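Local coordinates for scarecrow-like protein 3 (Arabidopsis thaliana, PDB 6KPB), which probably acts as a transcription factor in plant development and binds zinc finger proteins of the IDD family such as JACKDAW, at residues 336-340 / 341-345; 380-383 / 384-388; 254-257 / 258-262. All coordinates share one frame; numbering follows the deposited sequence.

Contact 1: residues 336-340 / 341-345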
ATOM      1  N   ASN A 336     -31.246 -14.164  16.792  1.00103.13           N
ATOM      2  CA  ASN A 336     -32.467 -13.877  17.540  1.00 99.73           C
ATOM      3  C   ASN A 336     -32.999 -12.490  17.209  1.00 99.85           C
ATOM      4  O   ASN A 336     -34.217 -12.287  17.136  1.00 97.02           O
ATOM      5  CB  ASN A 336     -32.212 -14.011  19.041  1.00 90.31           C
ATOM      6  CG  ASN A 336     -33.377 -13.513  19.875  1.00121.93           C
ATOM      7  OD1 ASN A 336     -34.362 -14.225  20.077  1.00127.64           O
ATOM      8  ND2 ASN A 336     -33.271 -12.282  20.364  1.00132.76           N
ATOM      9  N   ALA A 337     -32.102 -11.520  17.009  1.00 99.73           N
ATOM     10  CA  ALA A 337     -32.535 -10.196  16.573  1.00 90.97           C
ATOM     11  C   ALA A 337     -33.204 -10.265  15.208  1.00 98.57           C
ATOM     12  O   ALA A 337     -34.227  -9.611  14.975  1.00 96.02           O
ATOM     13  CB  ALA A 337     -31.347  -9.235  16.544  1.00 90.32           C
ATOM     14  N   ILE A 338     -32.639 -11.055  14.290  1.00 90.23           N
ATOM     15  CA  ILE A 338     -33.290 -11.277  13.003  1.00 84.54           C
ATOM     16  C   ILE A 338     -34.623 -11.982  13.199  1.00 98.81           C
ATOM     17  O   ILE A 338     -35.625 -11.639  12.561  1.00106.20           O
ATOM     18  CB  ILE A 338     -32.366 -12.070  12.061  1.00 90.34           C
ATOM     19  CG1 ILE A 338     -31.093 -11.275  11.765  1.00 99.43           C
ATOM     20  CG2 ILE A 338     -33.094 -12.424  10.771  1.00 88.71           C
ATOM     21  CD1 ILE A 338     -31.354  -9.912  11.171  1.00106.08           C
ATOM     22  N   TRP A 339     -34.661 -12.973  14.095  1.00 96.23           N
ATOM     23  CA  TRP A 339     -35.901 -13.698  14.352  1.00102.03           C
ATOM     24  C   TRP A 339     -37.009 -12.756  14.807  1.00100.30           C
ATOM     25  O   TRP A 339     -38.153 -12.866  14.352  1.00103.04           O
ATOM     26  CB  TRP A 339     -35.663 -14.789  15.395  1.00110.67           C
ATOM     27  CG  TRP A 339     -36.839 -15.696  15.611  1.00105.91           C
ATOM     28  CD1 TRP A 339     -37.091 -16.876  14.974  1.00106.72           C
ATOM     29  CD2 TRP A 339     -37.922 -15.498  16.530  1.00107.34           C
ATOM     30  NE1 TRP A 339     -38.262 -17.425  15.436  1.00105.28           N
ATOM     31  CE2 TRP A 339     -38.793 -16.598  16.392  1.00108.13           C
ATOM     32  CE3 TRP A 339     -38.241 -14.498  17.454  1.00116.37           C
ATOM     33  CZ2 TRP A 339     -39.960 -16.726  17.143  1.00107.56           C
ATOM     34  CZ3 TRP A 339     -39.401 -14.628  18.200  1.00112.63           C
ATOM     35  CH2 TRP A 339     -40.245 -15.734  18.040  1.00105.47           C
ATOM     36  N   GLY A 340     -36.683 -11.812  15.694  1.00106.49           N
ATOM     37  CA  GLY A 340     -37.689 -10.886  16.185  1.00 97.95           C
ATOM     38  C   GLY A 340     -38.272 -10.000  15.103  1.00 99.19           C
ATOM     39  O   GLY A 340     -39.402  -9.521  15.231  1.00110.62           O
ATOM     40  N   LEU A 341     -37.520  -9.769  14.025  1.00109.76           N
ATOM     41  CA  LEU A 341     -38.042  -8.994  12.906  1.00109.24           C
ATOM     42  C   LEU A 341     -39.109  -9.745  12.117  1.00105.90           C
ATOM     43  O   LEU A 341     -39.727  -9.152  11.229  1.00106.39           O
ATOM     44  CB  LEU A 341     -36.903  -8.583  11.972  1.00107.62           C
ATOM     45  CG  LEU A 341     -35.865  -7.625  12.559  1.00117.63           C
ATOM     46  CD1 LEU A 341     -35.006  -7.020  11.456  1.00118.96           C
ATOM     47  CD2 LEU A 341     -36.538  -6.535  13.381  1.00117.42           C
ATOM     48  N   SER A 342     -39.335 -11.020  12.431  1.00 97.14           N
ATOM     49  CA  SER A 342     -40.297 -11.871  11.745  1.00 99.11           C
ATOM     50  C   SER A 342     -40.124 -11.862  10.220  1.00 99.08           C
ATOM     51  O   SER A 342     -41.058 -11.525   9.490  1.00100.50           O
ATOM     52  CB  SER A 342     -41.721 -11.469  12.109  1.00118.74           C
ATOM     53  OG  SER A 342     -42.057 -10.228  11.521  1.00135.40           O
ATOM     54  N   PRO A 343     -38.950 -12.233   9.708  1.00 90.30           N
ATOM     55  CA  PRO A 343     -38.810 -12.324   8.251  1.00 91.84           C
ATOM     56  C   PRO A 343     -39.583 -13.515   7.710  1.00 92.89           C
ATOM     57  O   PRO A 343     -39.689 -14.558   8.359  1.00 94.32           O
ATOM     58  CB  PRO A 343     -37.301 -12.493   8.049  1.00 92.88           C
ATOM     59  CG  PRO A 343     -36.842 -13.164   9.288  1.00 92.30           C
ATOM     60  CD  PRO A 343     -37.689 -12.576  10.387  1.00 83.08           C
ATOM     61  N   LYS A 344     -40.132 -13.347   6.507  1.00 90.58           N
ATOM     62  CA  LYS A 344     -40.827 -14.458   5.870  1.00 87.12           C
ATOM     63  C   LYS A 344     -39.845 -15.500   5.353  1.00 88.13           C
ATOM     64  O   LYS A 344     -40.193 -16.682   5.255  1.00 88.95           O
ATOM     65  CB  LYS A 344     -41.716 -13.945   4.738  1.00 91.70           C
ATOM     66  CG  LYS A 344     -43.134 -14.485   4.790  1.00 98.75           C
ATOM     67  CD  LYS A 344     -43.980 -13.932   3.661  1.00 96.34           C
ATOM     68  CE  LYS A 344     -45.283 -14.699   3.544  1.00101.51           C
ATOM     69  NZ  LYS A 344     -46.152 -14.151   2.470  1.00105.25           N
ATOM     70  N   VAL A 345     -38.623 -15.086   5.028  1.00 84.49           N
ATOM     71  CA  VAL A 345     -37.566 -16.015   4.649  1.00 79.79           C
ATOM     72  C   VAL A 345     -36.223 -15.361   4.943  1.00 85.43           C
ATOM     73  O   VAL A 345     -36.052 -14.151   4.767  1.00 83.98           O
ATOM     74  CB  VAL A 345     -37.680 -16.441   3.165  1.00 91.05           C
ATOM     75  CG1 VAL A 345     -37.369 -15.276   2.229  1.00 79.08           C
ATOM     76  CG2 VAL A 345     -36.765 -17.623   2.875  1.00 84.68           C
TER
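I338 and P343 meet at the point where helix 330-340 gives way to the linker toward strand 345-351. P343 CD lies 3.1 Å from I338 O: a proline has no N-H to offer, so a ring methylene faces this carbonyl. Beyond it, P343 CG touches I338 CG2 at 4.1 Å, the two side chains crossing at about a right angle. The close fit is at the carbonyl, and both residues are buried. L341 extends it along the last turn, with CB 3.4 Å from I338 O and CG 3.5 Å from A337 O. CG is anti to the carbonyl carbon (chi1 -65°), which turns the chain back beside the helix, where it also meets V241 and L244. The N-H of L341 is shared weakly between A337 O and I338 O, whereas S342 N gives W339 O a straighter bond of 2.9 Å (156° at the hydrogen), approaching from 52° above the carbonyl plane. The other side is loose: G340 and S342 are exposed, S342 takes a positive phi, and its hydroxyl turns back locally to donate to L341 O at 2.6 Å. A glycine in place of P343 would probably leave I338 CG2 without its ring partner and set the linker free to turn about its N-CA bond. P343 also packs on strand 251-257, the parallel neighbour of 345-351, so this bend is the helix-to-strand return of a beta-alpha-beta crossover, consistent with the Rossmann-like GRAS domain.

Contact 2: residues 380-383 / 384-388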
ATOM      1  N   THR A 380      -6.625 -24.066 -13.747  1.00 83.19           N
ATOM      2  CA  THR A 380      -7.136 -24.787 -14.905  1.00 91.07           C
ATOM      3  C   THR A 380      -7.874 -23.893 -15.892  1.00 92.85           C
ATOM      4  O   THR A 380      -8.257 -24.375 -16.964  1.00106.47           O
ATOM      5  CB  THR A 380      -8.076 -25.914 -14.462  1.00 87.41           C
ATOM      6  OG1 THR A 380      -9.296 -25.355 -13.960  1.00 97.36           O
ATOM      7  CG2 THR A 380      -7.427 -26.759 -13.379  1.00 87.25           C
ATOM      8  N   LYS A 381      -8.077 -22.616 -15.572  1.00 95.26           N
ATOM      9  CA  LYS A 381      -8.953 -21.781 -16.384  1.00 87.61           C
ATOM     10  C   LYS A 381      -8.295 -20.482 -16.833  1.00 87.86           C
ATOM     11  O   LYS A 381      -8.571 -19.994 -17.934  1.00 95.22           O
ATOM     12  CB  LYS A 381     -10.236 -21.467 -15.610  1.00 76.75           C
ATOM     13  CG  LYS A 381     -11.048 -22.695 -15.227  1.00 79.67           C
ATOM     14  CD  LYS A 381     -12.201 -22.324 -14.305  1.00 77.70           C
ATOM     15  CE  LYS A 381     -12.990 -23.554 -13.881  1.00 82.55           C
ATOM     16  NZ  LYS A 381     -13.690 -24.194 -15.029  1.00 85.00           N
ATOM     17  N   VAL A 382      -7.432 -19.912 -15.997  1.00 87.18           N
ATOM     18  CA  VAL A 382      -6.910 -18.566 -16.224  1.00 81.08           C
ATOM     19  C   VAL A 382      -5.387 -18.613 -16.317  1.00 84.44           C
ATOM     20  O   VAL A 382      -4.744 -19.318 -15.526  1.00 94.18           O
ATOM     21  CB  VAL A 382      -7.376 -17.609 -15.113  1.00 71.20           C
ATOM     22  CG1 VAL A 382      -7.113 -16.168 -15.494  1.00 74.63           C
ATOM     23  CG2 VAL A 382      -8.856 -17.816 -14.822  1.00 74.42           C
ATOM     24  N   PRO A 383      -4.771 -17.893 -17.258  1.00 84.23           N
ATOM     25  CA  PRO A 383      -3.310 -17.953 -17.397  1.00 79.31           C
ATOM     26  C   PRO A 383      -2.585 -17.453 -16.156  1.00 84.26           C
ATOM     27  O   PRO A 383      -3.091 -16.620 -15.401  1.00 91.39           O
ATOM     28  CB  PRO A 383      -3.034 -17.045 -18.602  1.00 78.38           C
ATOM     29  CG  PRO A 383      -4.301 -17.052 -19.376  1.00 78.83           C
ATOM     30  CD  PRO A 383      -5.398 -17.144 -18.361  1.00 87.40           C
ATOM     31  N   ARG A 384      -1.367 -17.971 -15.966  1.00 88.09           N
ATOM     32  CA  ARG A 384      -0.564 -17.610 -14.800  1.00 90.02           C
ATOM     33  C   ARG A 384      -0.229 -16.124 -14.774  1.00 93.71           C
ATOM     34  O   ARG A 384      -0.007 -15.560 -13.696  1.00 97.39           O
ATOM     35  CB  ARG A 384       0.725 -18.434 -14.778  1.00 94.55           C
ATOM     36  CG  ARG A 384       0.519 -19.939 -14.736  1.00 88.33           C
ATOM     37  CD  ARG A 384       0.957 -20.517 -13.400  1.00 91.25           C
ATOM     38  NE  ARG A 384       0.826 -21.970 -13.359  1.00 99.04           N
ATOM     39  CZ  ARG A 384       1.827 -22.820 -13.563  1.00 99.27           C
ATOM     40  NH1 ARG A 384       3.047 -22.366 -13.821  1.00 92.78           N
ATOM     41  NH2 ARG A 384       1.611 -24.127 -13.505  1.00 96.67           N
ATOM     42  N   THR A 385      -0.181 -15.477 -15.936  1.00 88.75           N
ATOM     43  CA  THR A 385       0.181 -14.070 -16.035  1.00 92.49           C
ATOM     44  C   THR A 385      -1.001 -13.126 -15.857  1.00 91.67           C
ATOM     45  O   THR A 385      -0.820 -11.907 -15.953  1.00 97.59           O
ATOM     46  CB  THR A 385       0.844 -13.791 -17.387  1.00 97.52           C
ATOM     47  OG1 THR A 385      -0.005 -14.264 -18.440  1.00104.65           O
ATOM     48  CG2 THR A 385       2.191 -14.491 -17.474  1.00 91.27           C
ATOM     49  N   SER A 386      -2.199 -13.647 -15.603  1.00 84.96           N
ATOM     50  CA  SER A 386      -3.383 -12.802 -15.515  1.00 75.66           C
ATOM     51  C   SER A 386      -3.333 -11.946 -14.256  1.00 81.19           C
ATOM     52  O   SER A 386      -3.195 -12.469 -13.144  1.00 82.05           O
ATOM     53  CB  SER A 386      -4.644 -13.660 -15.528  1.00 81.43           C
ATOM     54  OG  SER A 386      -5.808 -12.867 -15.360  1.00 80.73           O
ATOM     55  N   GLN A 387      -3.445 -10.626 -14.430  1.00 83.55           N
ATOM     56  CA  GLN A 387      -3.523  -9.735 -13.279  1.00 80.50           C
ATOM     57  C   GLN A 387      -4.832  -9.914 -12.520  1.00 88.16           C
ATOM     58  O   GLN A 387      -4.869  -9.710 -11.302  1.00 90.10           O
ATOM     59  CB  GLN A 387      -3.358  -8.282 -13.726  1.00 86.89           C
ATOM     60  CG  GLN A 387      -1.936  -7.910 -14.118  1.00105.61           C
ATOM     61  CD  GLN A 387      -0.977  -7.948 -12.943  1.00114.55           C
ATOM     62  OE1 GLN A 387      -0.114  -8.822 -12.859  1.00113.01           O
ATOM     63  NE2 GLN A 387      -1.121  -6.995 -12.031  1.00120.26           N
ATOM     64  N   ASP A 388      -5.909 -10.288 -13.219  1.00 87.56           N
ATOM     65  CA  ASP A 388      -7.174 -10.572 -12.543  1.00 85.64           C
ATOM     66  C   ASP A 388      -7.017 -11.721 -11.556  1.00 83.23           C
ATOM     67  O   ASP A 388      -7.510 -11.657 -10.424  1.00 80.81           O
ATOM     68  CB  ASP A 388      -8.262 -10.900 -13.567  1.00 77.50           C
ATOM     69  CG  ASP A 388      -8.662  -9.703 -14.403  1.00 76.34           C
ATOM     70  OD1 ASP A 388      -8.411  -8.560 -13.964  1.00 82.29           O
ATOM     71  OD2 ASP A 388      -9.240  -9.904 -15.491  1.00 75.75           O
TER
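P383 to S386 form a type I beta turn, closed by S386 N donating to P383 O over 3.1 Å. The bond is nearly straight, 162° at the hydrogen, although the donor stands 59° above the carbonyl plane. The same carbonyl oxygen lies 3.3 Å from S386 CB, so the serine side chain starts close against the turn. Its other neighbour is V382: the CG1 methyl comes within 3.5 Å of S386 CB and 3.6 Å of S386 OG. That hydroxyl is anti to the backbone N (chi1 176°) and makes a weak bond to the backbone N of R389, the evidence for S386 as the N-cap of the following helix. At the outer corner P383 CB only approaches T385 OG1, at 4.1 Å. R384 contributes little to the turn with its polar end; its NE forms a salt bridge with E379, tying the corner back to the preceding helix. The contact is thus a surface connection between helix 360-381 and helix 387-406, while V382 and D388, one before the turn and one after it, both rest on M142 of helix 129-142.

Contact 3: residues 254-257 / 258-262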
ATOM      1  N   VAL A 254     -34.529 -11.546   4.450  1.00 81.95           N
ATOM      2  CA  VAL A 254     -33.177 -11.208   4.880  1.00 78.77           C
ATOM      3  C   VAL A 254     -32.194 -12.059   4.086  1.00 82.62           C
ATOM      4  O   VAL A 254     -32.351 -13.283   4.005  1.00 79.36           O
ATOM      5  CB  VAL A 254     -32.992 -11.424   6.394  1.00 80.59           C
ATOM      6  CG1 VAL A 254     -31.540 -11.219   6.790  1.00 83.80           C
ATOM      7  CG2 VAL A 254     -33.893 -10.482   7.178  1.00 80.50           C
ATOM      8  N   SER A 255     -31.187 -11.408   3.504  1.00 85.88           N
ATOM      9  CA  SER A 255     -30.156 -12.074   2.716  1.00 76.36           C
ATOM     10  C   SER A 255     -28.808 -11.864   3.390  1.00 81.78           C
ATOM     11  O   SER A 255     -28.360 -10.724   3.546  1.00 79.64           O
ATOM     12  CB  SER A 255     -30.128 -11.540   1.283  1.00 84.61           C
ATOM     13  OG  SER A 255     -29.049 -12.099   0.551  1.00 92.85           O
ATOM     14  N   SER A 256     -28.163 -12.962   3.778  1.00 75.70           N
ATOM     15  CA  SER A 256     -26.879 -12.928   4.477  1.00 72.98           C
ATOM     16  C   SER A 256     -25.860 -13.688   3.632  1.00 79.44           C
ATOM     17  O   SER A 256     -25.750 -14.913   3.722  1.00 88.54           O
ATOM     18  CB  SER A 256     -27.008 -13.522   5.876  1.00 70.84           C
ATOM     19  OG  SER A 256     -25.790 -13.414   6.592  1.00 81.49           O
ATOM     20  N   VAL A 257     -25.110 -12.955   2.816  1.00 78.35           N
ATOM     21  CA  VAL A 257     -24.111 -13.535   1.923  1.00 81.45           C
ATOM     22  C   VAL A 257     -22.752 -13.386   2.599  1.00 78.28           C
ATOM     23  O   VAL A 257     -22.182 -12.291   2.642  1.00 82.95           O
ATOM     24  CB  VAL A 257     -24.135 -12.877   0.542  1.00 75.29           C
ATOM     25  CG1 VAL A 257     -23.022 -13.438  -0.330  1.00 78.09           C
ATOM     26  CG2 VAL A 257     -25.489 -13.090  -0.120  1.00 64.03           C
ATOM     27  N   LEU A 258     -22.239 -14.495   3.137  1.00 80.74           N
ATOM     28  CA  LEU A 258     -20.893 -14.571   3.712  1.00 85.59           C
ATOM     29  C   LEU A 258     -20.709 -13.625   4.896  1.00 86.91           C
ATOM     30  O   LEU A 258     -19.611 -13.113   5.125  1.00 92.33           O
ATOM     31  CB  LEU A 258     -19.819 -14.296   2.654  1.00 78.56           C
ATOM     32  CG  LEU A 258     -19.847 -15.137   1.378  1.00 76.07           C
ATOM     33  CD1 LEU A 258     -18.616 -14.853   0.524  1.00 70.20           C
ATOM     34  CD2 LEU A 258     -19.955 -16.620   1.705  1.00 64.77           C
ATOM     35  N   GLN A 259     -21.769 -13.391   5.671  1.00 83.75           N
ATOM     36  CA  GLN A 259     -21.703 -12.462   6.790  1.00 87.02           C
ATOM     37  C   GLN A 259     -21.926 -13.097   8.153  1.00 94.48           C
ATOM     38  O   GLN A 259     -21.527 -12.502   9.158  1.00105.06           O
ATOM     39  CB  GLN A 259     -22.727 -11.330   6.608  1.00 84.41           C
ATOM     40  CG  GLN A 259     -22.503 -10.496   5.362  1.00100.03           C
ATOM     41  CD  GLN A 259     -21.069 -10.024   5.235  1.00102.71           C
ATOM     42  OE1 GLN A 259     -20.511  -9.433   6.160  1.00109.43           O
ATOM     43  NE2 GLN A 259     -20.459 -10.293   4.087  1.00 94.75           N
ATOM     44  N   LEU A 260     -22.540 -14.279   8.221  1.00 95.96           N
ATOM     45  CA  LEU A 260     -22.903 -14.842   9.518  1.00 82.00           C
ATOM     46  C   LEU A 260     -21.673 -15.275  10.307  1.00 91.08           C
ATOM     47  O   LEU A 260     -21.613 -15.075  11.525  1.00 94.06           O
ATOM     48  CB  LEU A 260     -23.863 -16.014   9.330  1.00 80.94           C
ATOM     49  CG  LEU A 260     -24.995 -16.099  10.353  1.00 96.19           C
ATOM     50  CD1 LEU A 260     -25.770 -14.791  10.381  1.00106.09           C
ATOM     51  CD2 LEU A 260     -25.920 -17.264  10.037  1.00 99.75           C
ATOM     52  N   HIS A 261     -20.676 -15.856   9.632  1.00 91.53           N
ATOM     53  CA  HIS A 261     -19.480 -16.323  10.330  1.00 89.51           C
ATOM     54  C   HIS A 261     -18.707 -15.184  10.983  1.00 89.89           C
ATOM     55  O   HIS A 261     -17.875 -15.440  11.859  1.00 92.39           O
ATOM     56  CB  HIS A 261     -18.570 -17.092   9.365  1.00 85.77           C
ATOM     57  CG  HIS A 261     -18.002 -16.252   8.263  1.00 82.59           C
ATOM     58  ND1 HIS A 261     -18.401 -16.379   6.949  1.00 84.50           N
ATOM     59  CD2 HIS A 261     -17.059 -15.280   8.277  1.00 77.63           C
ATOM     60  CE1 HIS A 261     -17.732 -15.518   6.203  1.00 78.15           C
ATOM     61  NE2 HIS A 261     -16.912 -14.839   6.985  1.00 82.49           N
ATOM     62  N   THR A 262     -18.964 -13.939  10.573  1.00 90.45           N
ATOM     63  CA  THR A 262     -18.307 -12.791  11.190  1.00 92.21           C
ATOM     64  C   THR A 262     -18.581 -12.731  12.690  1.00103.90           C
ATOM     65  O   THR A 262     -17.699 -12.366  13.476  1.00113.07           O
ATOM     66  CB  THR A 262     -18.774 -11.506  10.499  1.00 90.46           C
ATOM     67  OG1 THR A 262     -18.093 -11.363   9.247  1.00104.02           O
ATOM     68  CG2 THR A 262     -18.514 -10.281  11.361  1.00102.02           C
TER
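The extended backbone of S256 and V257 ends at L258, whose positive phi turns the chain away, and the 3-10 segment that follows opens with T262 N bonded to Q259 O. Q259 folds back across this corner. Its NE2 donates to V257 O over 3.0 Å with 153° at the hydrogen; the donor is tilted only 17° from the carbonyl plane, and the acceptor in turn lies close to the plane of the glutamine amide. A bend in the glutamine chain (chi2 -50°) makes this reach possible, and it also brings Q259 CG to 3.3 Å from V257 O, so that carbonyl oxygen is met by both a methylene and an amide. The strand being ended is a central one: 251-257 runs parallel to both 166-171, which holds the predicted VHIID motif, and 345-351, and the corner lies at the C-terminal end of the strand, as in the loops that top the parallel sheet of Rossmann-like folds. S256 OG sits over the start of the next segment, 3.7 Å from both Q259 CB and L260 N, the latter not a hydrogen bond, with L260 CD1 a little farther; L260 itself passes on to W422 and I426 of helix 419-428. The positive phi of L258 brings its CB to 3.1 Å from V257 O, a closeness imposed by the backbone rather than by packing. V257 CG1, placed beside the carbonyl carbon, touches L258 CG at 4.0 Å, the two side chains crossing at a slant. Past the corner H261 is fixed at both ring nitrogens, ND1 by E350 and NE2 by E414, with H416 packed edge-to-face against its ring.

Contacts 1 and 3 belong to one structural unit: their centres are 14 Å apart and they touch through V254, whose N lies 3.0 Å from V345 O, a probable hydrogen bond between the two parallel strands. V254 CG2 adds packing, 4.1 Å from P343 CB and 4.2 Å from I338 CG2. In chain order contact 3 precedes contact 1. Contact 2 comes later still and stands apart, its centre about 42 Å from that of contact 1, on the opposite side of the chain's centre, and 29 Å from that of contact 3; its nearest atoms remain about 16 Å from contact 3.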